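Local coordinates for erythrocyte membrane protein 1 (Plasmodium falciparum, PDB 6S8T), which probably binds the host receptor ICAM-1 through the DBLbeta domain described here, one part of a much longer surface protein that lets infected red cells adhere, at residues 197-201 against 202-206; 209-212 against 213-217; 306-309 against 310-314. All coordinates share one frame; numbering follows the deposited sequence.

Contact 1: 197-201 against 202-206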
loop_
_atom_site.group_PDB
_atom_site.type_symbol
_atom_site.label_atom_id
_atom_site.label_comp_id
_atom_site.label_asym_id
_atom_site.label_seq_id
_atom_site.Cartn_x
_atom_site.Cartn_y
_atom_site.Cartn_z
ATOM N N ASP A 197 -8.090 -6.728 2.172
ATOM C CA ASP A 197 -6.643 -6.774 2.372
ATOM C C ASP A 197 -6.083 -8.167 2.092
ATOM O O ASP A 197 -6.689 -9.182 2.443
ATOM C CB ASP A 197 -6.304 -6.340 3.803
ATOM C CG ASP A 197 -4.817 -6.415 4.100
ATOM O OD1 ASP A 197 -4.073 -5.501 3.675
ATOM O OD2 ASP A 197 -4.395 -7.392 4.752
ATOM N N LEU A 198 -4.899 -8.211 1.472
ATOM C CA LEU A 198 -4.331 -9.457 0.964
ATOM C C LEU A 198 -3.381 -10.163 1.928
ATOM O O LEU A 198 -2.958 -11.285 1.630
ATOM C CB LEU A 198 -3.590 -9.199 -0.352
ATOM C CG LEU A 198 -4.448 -8.721 -1.523
ATOM C CD1 LEU A 198 -3.563 -8.316 -2.686
ATOM C CD2 LEU A 198 -5.423 -9.804 -1.941
ATOM N N TRP A 199 -3.022 -9.553 3.056
ATOM C CA TRP A 199 -2.062 -10.171 3.971
ATOM C C TRP A 199 -2.783 -11.200 4.838
ATOM O O TRP A 199 -3.624 -10.844 5.668
ATOM C CB TRP A 199 -1.375 -9.120 4.840
ATOM C CG TRP A 199 -0.226 -9.681 5.641
ATOM C CD1 TRP A 199 0.459 -10.836 5.391
ATOM C CD2 TRP A 199 0.360 -9.117 6.824
ATOM N NE1 TRP A 199 1.437 -11.021 6.336
ATOM C CE2 TRP A 199 1.399 -9.982 7.228
ATOM C CE3 TRP A 199 0.111 -7.965 7.577
ATOM C CZ2 TRP A 199 2.186 -9.733 8.354
ATOM C CZ3 TRP A 199 0.894 -7.719 8.694
ATOM C CH2 TRP A 199 1.919 -8.599 9.071
ATOM N N GLU A 200 -2.453 -12.476 4.650
ATOM C CA GLU A 200 -3.012 -13.554 5.455
ATOM C C GLU A 200 -1.987 -13.966 6.502
ATOM O O GLU A 200 -0.885 -14.413 6.164
ATOM C CB GLU A 200 -3.423 -14.739 4.582
ATOM C CG GLU A 200 -4.622 -14.432 3.693
ATOM C CD GLU A 200 -5.054 -15.613 2.847
ATOM O OE1 GLU A 200 -6.274 -15.879 2.770
ATOM O OE2 GLU A 200 -4.175 -16.277 2.261
ATOM N N HIS A 201 -2.354 -13.809 7.769
ATOM C CA HIS A 201 -1.433 -14.011 8.876
ATOM C C HIS A 201 -2.263 -14.323 10.112
ATOM O O HIS A 201 -3.476 -14.106 10.138
ATOM C CB HIS A 201 -0.550 -12.777 9.081
ATOM C CG HIS A 201 0.577 -12.988 10.040
ATOM N ND1 HIS A 201 0.517 -12.588 11.358
ATOM C CD2 HIS A 201 1.795 -13.557 9.875
ATOM C CE1 HIS A 201 1.648 -12.904 11.964
ATOM N NE2 HIS A 201 2.440 -13.492 11.085
ATOM N N GLY A 202 -1.589 -14.847 11.139
ATOM C CA GLY A 202 -2.285 -15.181 12.372
ATOM C C GLY A 202 -2.965 -13.982 13.001
ATOM O O GLY A 202 -4.133 -14.046 13.392
ATOM N N ASP A 203 -2.244 -12.862 13.094
ATOM C CA ASP A 203 -2.825 -11.665 13.692
ATOM C C ASP A 203 -3.959 -11.104 12.843
ATOM O O ASP A 203 -4.936 -10.579 13.390
ATOM C CB ASP A 203 -1.743 -10.606 13.906
ATOM C CG ASP A 203 -0.698 -11.034 14.928
ATOM O OD1 ASP A 203 -1.045 -11.782 15.868
ATOM O OD2 ASP A 203 0.473 -10.617 14.789
ATOM N N GLN A 204 -3.854 -11.209 11.515
ATOM C CA GLN A 204 -4.900 -10.671 10.652
ATOM C C GLN A 204 -6.158 -11.532 10.690
ATOM O O GLN A 204 -7.271 -11.000 10.615
ATOM C CB GLN A 204 -4.380 -10.536 9.219
ATOM C CG GLN A 204 -3.101 -9.713 9.096
ATOM C CD GLN A 204 -3.241 -8.316 9.678
ATOM O OE1 GLN A 204 -4.155 -7.568 9.324
ATOM N NE2 GLN A 204 -2.338 -7.961 10.585
ATOM N N THR A 205 -6.004 -12.855 10.807
ATOM C CA THR A 205 -7.160 -13.735 10.956
ATOM C C THR A 205 -7.947 -13.401 12.218
ATOM O O THR A 205 -9.183 -13.368 12.199
ATOM C CB THR A 205 -6.705 -15.196 10.981
ATOM O OG1 THR A 205 -6.053 -15.516 9.745
ATOM C CG2 THR A 205 -7.892 -16.130 11.181
ATOM N N LYS A 206 -7.245 -13.149 13.326
ATOM C CA LYS A 206 -7.918 -12.734 14.552
ATOM C C LYS A 206 -8.578 -11.371 14.384
ATOM O O LYS A 206 -9.672 -11.135 14.909
ATOM C CB LYS A 206 -6.920 -12.710 15.710
ATOM C CG LYS A 206 -7.500 -12.238 17.031
ATOM C CD LYS A 206 -6.483 -12.366 18.154
ATOM C CE LYS A 206 -5.219 -11.585 17.844
ATOM N NZ LYS A 206 -4.218 -11.687 18.940
#
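His201 caps the start of helix 202-221. Its ring nitrogen ND1 accepts the backbone N-H of Asp203 at 3.3 Å from Asp203 N to His201 ND1. The bond is fairly straight, but the donor sits 32° out of the imidazole plane. CG of His201 is anti to its own backbone N (chi1 -170°), which sets the ring off the N-terminal end of the helix, with ND1 facing the N-H of Asp203. The ring and the Asp203 side chain then lie side by side and point the same way. CB of Asp203 meets the ring at its edge, in plane.

The carbonyl of the same histidine takes two further bonds, both from Thr205. Thr205 N lies 2.9 Å from His201 O, and Thr205 OG1 lies 3.0 Å from it. The hydroxyl comes from above the carbonyl plane.

Trp199 and Gln204 form the second half of the contact. Their side chains cross at about a right angle, yet the amide is nearly parallel to the indole, with 13° between the planes. CG of Gln204 rests over one indole face near its rim, as does CB of His201. The amide nitrogen NE2 of Gln204 comes to 3.8 Å from CZ3 of Trp199. The other end of this amide, OE1, accepts from Arg115.

Arg115 also pairs with Asp197, whose OD2 takes the backbone N-H of Trp199 at 3.1 Å, from Trp199 N to Asp197 OD2, in an Asx turn. Gln293 bonds to Asp197 as well, and Arg386 holds Glu200 by a salt bridge.

The chemistry is that of a histidine N-cap. An imidazole nitrogen satisfies an N-H of the first turn, and this role would favour a ring with ND1 unprotonated.

Contact 2: 209-212 against 213-217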
loop_
_atom_site.group_PDB
_atom_site.type_symbol
_atom_site.label_atom_id
_atom_site.label_comp_id
_atom_site.label_asym_id
_atom_site.label_seq_id
_atom_site.Cartn_x
_atom_site.Cartn_y
_atom_site.Cartn_z
ATOM N N GLY A 209 -11.772 -11.696 12.392
ATOM C CA GLY A 209 -12.826 -12.352 13.148
ATOM C C GLY A 209 -13.593 -11.388 14.032
ATOM O O GLY A 209 -14.807 -11.524 14.210
ATOM N N HIS A 210 -12.895 -10.400 14.599
ATOM C CA HIS A 210 -13.562 -9.392 15.414
ATOM C C HIS A 210 -14.511 -8.549 14.573
ATOM O O HIS A 210 -15.619 -8.226 15.016
ATOM C CB HIS A 210 -12.529 -8.504 16.104
ATOM C CG HIS A 210 -11.659 -9.231 17.082
ATOM N ND1 HIS A 210 -12.025 -10.427 17.660
ATOM C CD2 HIS A 210 -10.439 -8.929 17.586
ATOM C CE1 HIS A 210 -11.069 -10.831 18.477
ATOM N NE2 HIS A 210 -10.094 -9.939 18.450
ATOM N N LEU A 211 -14.098 -8.188 13.355
ATOM C CA LEU A 211 -14.936 -7.345 12.508
ATOM C C LEU A 211 -16.188 -8.084 12.049
ATOM O O LEU A 211 -17.258 -7.477 11.916
ATOM C CB LEU A 211 -14.137 -6.847 11.304
ATOM C CG LEU A 211 -12.923 -5.965 11.606
ATOM C CD1 LEU A 211 -12.235 -5.536 10.315
ATOM C CD2 LEU A 211 -13.332 -4.754 12.428
ATOM N N GLN A 212 -16.080 -9.390 11.801
ATOM C CA GLN A 212 -17.251 -10.153 11.382
ATOM C C GLN A 212 -18.305 -10.217 12.479
ATOM O O GLN A 212 -19.505 -10.242 12.182
ATOM C CB GLN A 212 -16.835 -11.557 10.954
ATOM C CG GLN A 212 -15.939 -11.566 9.731
ATOM C CD GLN A 212 -15.343 -12.929 9.455
ATOM O OE1 GLN A 212 -14.539 -13.091 8.534
ATOM N NE2 GLN A 212 -15.730 -13.919 10.253
ATOM N N ILE A 213 -17.885 -10.238 13.744
ATOM C CA ILE A 213 -18.854 -10.228 14.835
ATOM C C ILE A 213 -19.429 -8.831 15.030
ATOM O O ILE A 213 -20.633 -8.671 15.259
ATOM C CB ILE A 213 -18.211 -10.765 16.125
ATOM C CG1 ILE A 213 -17.820 -12.234 15.953
ATOM C CG2 ILE A 213 -19.156 -10.604 17.304
ATOM C CD1 ILE A 213 -17.156 -12.830 17.169
ATOM N N ILE A 214 -18.585 -7.801 14.936
ATOM C CA ILE A 214 -19.053 -6.432 15.139
ATOM C C ILE A 214 -20.088 -6.058 14.082
ATOM O O ILE A 214 -21.178 -5.569 14.402
ATOM C CB ILE A 214 -17.866 -5.452 15.141
ATOM C CG1 ILE A 214 -16.954 -5.720 16.340
ATOM C CG2 ILE A 214 -18.359 -4.016 15.165
ATOM C CD1 ILE A 214 -15.662 -4.934 16.310
ATOM N N PHE A 215 -19.768 -6.294 12.806
ATOM C CA PHE A 215 -20.694 -5.933 11.738
ATOM C C PHE A 215 -21.937 -6.812 11.716
ATOM O O PHE A 215 -22.961 -6.401 11.159
ATOM C CB PHE A 215 -19.985 -5.982 10.384
ATOM C CG PHE A 215 -19.144 -4.769 10.103
ATOM C CD1 PHE A 215 -19.726 -3.600 9.640
ATOM C CD2 PHE A 215 -17.775 -4.793 10.311
ATOM C CE1 PHE A 215 -18.957 -2.477 9.384
ATOM C CE2 PHE A 215 -17.000 -3.676 10.055
ATOM C CZ PHE A 215 -17.591 -2.516 9.593
ATOM N N GLY A 216 -21.879 -8.009 12.302
ATOM C CA GLY A 216 -23.097 -8.778 12.492
ATOM C C GLY A 216 -24.068 -8.080 13.424
ATOM O O GLY A 216 -25.271 -8.015 13.152
ATOM N N LYS A 217 -23.558 -7.541 14.534
ATOM C CA LYS A 217 -24.390 -6.735 15.420
ATOM C C LYS A 217 -24.810 -5.432 14.760
ATOM O O LYS A 217 -25.899 -4.918 15.042
ATOM C CB LYS A 217 -23.646 -6.445 16.725
ATOM C CG LYS A 217 -23.760 -7.537 17.774
ATOM C CD LYS A 217 -25.190 -7.673 18.270
ATOM C CE LYS A 217 -25.260 -8.557 19.503
ATOM N NZ LYS A 217 -24.593 -9.869 19.280
#
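Helix 202-221 of the Duffy binding domain runs unbroken through residues 209-217, and this contact is a stretch from the middle of it. Leu211 and Phe215 meet one turn apart. The backbone bond between them is short and straight: Phe215 N lies 2.9 Å from Leu211 O, with 172° at the hydrogen. The Phe215 ring turns its edge to the same carbonyl. Its CD2 comes to 3.2 Å from Leu211 O, close to the ring plane. CG of Phe215 is anti to the carbonyl carbon (chi1 -80°), which sets the ring back along the helix toward Leu211. The side chains themselves touch more loosely, with CB of Leu211 4.3 Å from CD2 of Phe215.

Ile214 follows the same pattern on His210. Its N-H bonds to His210 O at 3.0 Å from Ile214 N, and its CG1 lies 3.1 Å from that oxygen. Ile213 N makes two weak bonds, to Gly209 O and to His210 O. Gly216 N reaches Gln212 O at 3.3 Å.

Outside the segments, Leu211 and Phe215 both touch Arg249 of helix 246-268. His210 and Ile214 lean on Leu126 and on helix 128-132. The pattern is that of a regular alpha-helix, with i to i+4 backbone bonds and one side, Leu211, Ile214 and Phe215, buried against neighbouring helices of the domain.

Contact 3: 306-309 against 310-314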
loop_
_atom_site.group_PDB
_atom_site.type_symbol
_atom_site.label_atom_id
_atom_site.label_comp_id
_atom_site.label_asym_id
_atom_site.label_seq_id
_atom_site.Cartn_x
_atom_site.Cartn_y
_atom_site.Cartn_z
ATOM N N CYS A 306 13.965 1.291 -6.261
ATOM C CA CYS A 306 14.824 2.354 -6.769
ATOM C C CYS A 306 15.667 2.978 -5.663
ATOM O O CYS A 306 16.795 3.410 -5.921
ATOM C CB CYS A 306 13.985 3.418 -7.481
ATOM S SG CYS A 306 13.445 2.936 -9.158
ATOM N N LYS A 307 15.146 3.035 -4.433
ATOM C CA LYS A 307 15.955 3.527 -3.319
ATOM C C LYS A 307 17.116 2.585 -3.024
ATOM O O LYS A 307 18.240 3.036 -2.780
ATOM C CB LYS A 307 15.090 3.708 -2.070
ATOM C CG LYS A 307 14.109 4.860 -2.142
ATOM C CD LYS A 307 13.310 4.979 -0.849
ATOM C CE LYS A 307 12.540 6.288 -0.792
ATOM N NZ LYS A 307 13.463 7.465 -0.768
ATOM N N MET A 308 16.861 1.273 -3.036
ATOM C CA MET A 308 17.935 0.302 -2.852
ATOM C C MET A 308 18.928 0.360 -4.006
ATOM O O MET A 308 20.146 0.353 -3.786
ATOM C CB MET A 308 17.343 -1.105 -2.715
ATOM C CG MET A 308 18.365 -2.235 -2.576
ATOM S SD MET A 308 18.991 -2.879 -4.147
ATOM C CE MET A 308 17.458 -3.228 -5.004
ATOM N N GLN A 309 18.424 0.414 -5.243
ATOM C CA GLN A 309 19.301 0.438 -6.410
ATOM C C GLN A 309 20.188 1.675 -6.406
ATOM O O GLN A 309 21.387 1.592 -6.694
ATOM C CB GLN A 309 18.467 0.380 -7.693
ATOM C CG GLN A 309 19.272 0.195 -8.981
ATOM C CD GLN A 309 19.783 1.504 -9.567
ATOM O OE1 GLN A 309 19.207 2.568 -9.342
ATOM N NE2 GLN A 309 20.873 1.427 -10.319
ATOM N N SER A 310 19.614 2.834 -6.078
ATOM C CA SER A 310 20.391 4.069 -6.056
ATOM C C SER A 310 21.476 4.024 -4.984
ATOM O O SER A 310 22.583 4.533 -5.194
ATOM C CB SER A 310 19.461 5.262 -5.838
ATOM O OG SER A 310 20.166 6.488 -5.901
ATOM N N GLN A 311 21.180 3.416 -3.831
ATOM C CA GLN A 311 22.174 3.332 -2.765
ATOM C C GLN A 311 23.309 2.386 -3.140
ATOM O O GLN A 311 24.482 2.680 -2.882
ATOM C CB GLN A 311 21.510 2.888 -1.461
ATOM C CG GLN A 311 22.440 2.849 -0.253
ATOM C CD GLN A 311 21.717 2.465 1.027
ATOM O OE1 GLN A 311 21.553 1.284 1.330
ATOM N NE2 GLN A 311 21.273 3.466 1.782
ATOM N N GLU A 312 22.983 1.243 -3.750
ATOM C CA GLU A 312 24.022 0.331 -4.217
ATOM C C GLU A 312 24.828 0.940 -5.356
ATOM O O GLU A 312 26.031 0.684 -5.468
ATOM C CB GLU A 312 23.405 -0.993 -4.666
ATOM C CG GLU A 312 22.825 -1.827 -3.542
ATOM C CD GLU A 312 23.857 -2.170 -2.490
ATOM O OE1 GLU A 312 23.914 -1.467 -1.459
ATOM O OE2 GLU A 312 24.619 -3.136 -2.700
ATOM N N TYR A 313 24.184 1.740 -6.208
ATOM C CA TYR A 313 24.900 2.363 -7.314
ATOM C C TYR A 313 25.922 3.372 -6.809
ATOM O O TYR A 313 27.009 3.499 -7.382
ATOM C CB TYR A 313 23.909 3.026 -8.270
ATOM C CG TYR A 313 24.479 3.348 -9.633
ATOM C CD1 TYR A 313 24.425 2.419 -10.666
ATOM C CD2 TYR A 313 25.065 4.581 -9.891
ATOM C CE1 TYR A 313 24.940 2.709 -11.915
ATOM C CE2 TYR A 313 25.585 4.879 -11.137
ATOM C CZ TYR A 313 25.519 3.939 -12.146
ATOM O OH TYR A 313 26.033 4.228 -13.390
ATOM N N ASP A 314 25.596 4.094 -5.733
ATOM C CA ASP A 314 26.556 5.032 -5.156
ATOM C C ASP A 314 27.770 4.304 -4.594
ATOM O O ASP A 314 28.901 4.789 -4.713
ATOM C CB ASP A 314 25.889 5.875 -4.071
ATOM C CG ASP A 314 24.936 6.905 -4.639
ATOM O OD1 ASP A 314 24.805 6.973 -5.878
ATOM O OD2 ASP A 314 24.319 7.646 -3.845
#
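Gln309 and Tyr313 lie side by side, one helical turn apart, and point the same way. The planes of the amide and the phenol ring are 47° apart. NE2 of Gln309 is the atom that comes nearest the ring, 3.7 Å from CD1 of Tyr313. CG of Gln309 is anti to its backbone N (chi1 -172°), and the chain then bends at chi2. This carries the amide forward, beside the Tyr313 ring. Both amide ends are used elsewhere: NE2 bonds to the hydroxyl of Tyr347, and OE1 accepts from the backbone N of Thr431. These two bonds fix the rotation of the amide. Beneath the pair, Tyr313 N donates to Gln309 O at 2.8 Å.

Met308 and Glu312 make a second pair with a different slant. Their chains cross obliquely, and SD of Met308 sits 4.0 Å from CG of Glu312. Both chains are bent. Glu312 N bonds to Met308 O at 3.0 Å.

Ser310 packs back on Cys306. Its CB lies 3.2 Å from Cys306 O, and Ser310 N bonds to that oxygen at 2.9 Å.

All this lies on helix 293-319, which packs against helix 335-372 through Met308 on Ile351 and Trp354, Gln309 on Ile351, and Glu312 on Tyr347. On another flank the loop at 429-433 is held by the Cys306-Cys430 disulfide, by the Lys307-Glu429 salt bridge and by contacts of Tyr313 with Thr431 and Glu432.

How the contacts relate
Contacts 1 and 2 share helix 202-221 and adjoin in sequence. Their centres are about 15 Å apart. Contact 1 is a surface contact at the start of that helix, and its bonds come largely from polar side chains and a cap. Contact 2, farther along, is partly buried and depends on backbone bonds and apolar side chains. Contact 3 is the buried one. It lies on helix 293-319, with its centre about 45 Å from that of contact 2, on the opposite side of the chain's centre. Its backbone bonds resemble those of contact 2, but its buried Gln309 and Lys307 find partners in a neighbouring helix and loop.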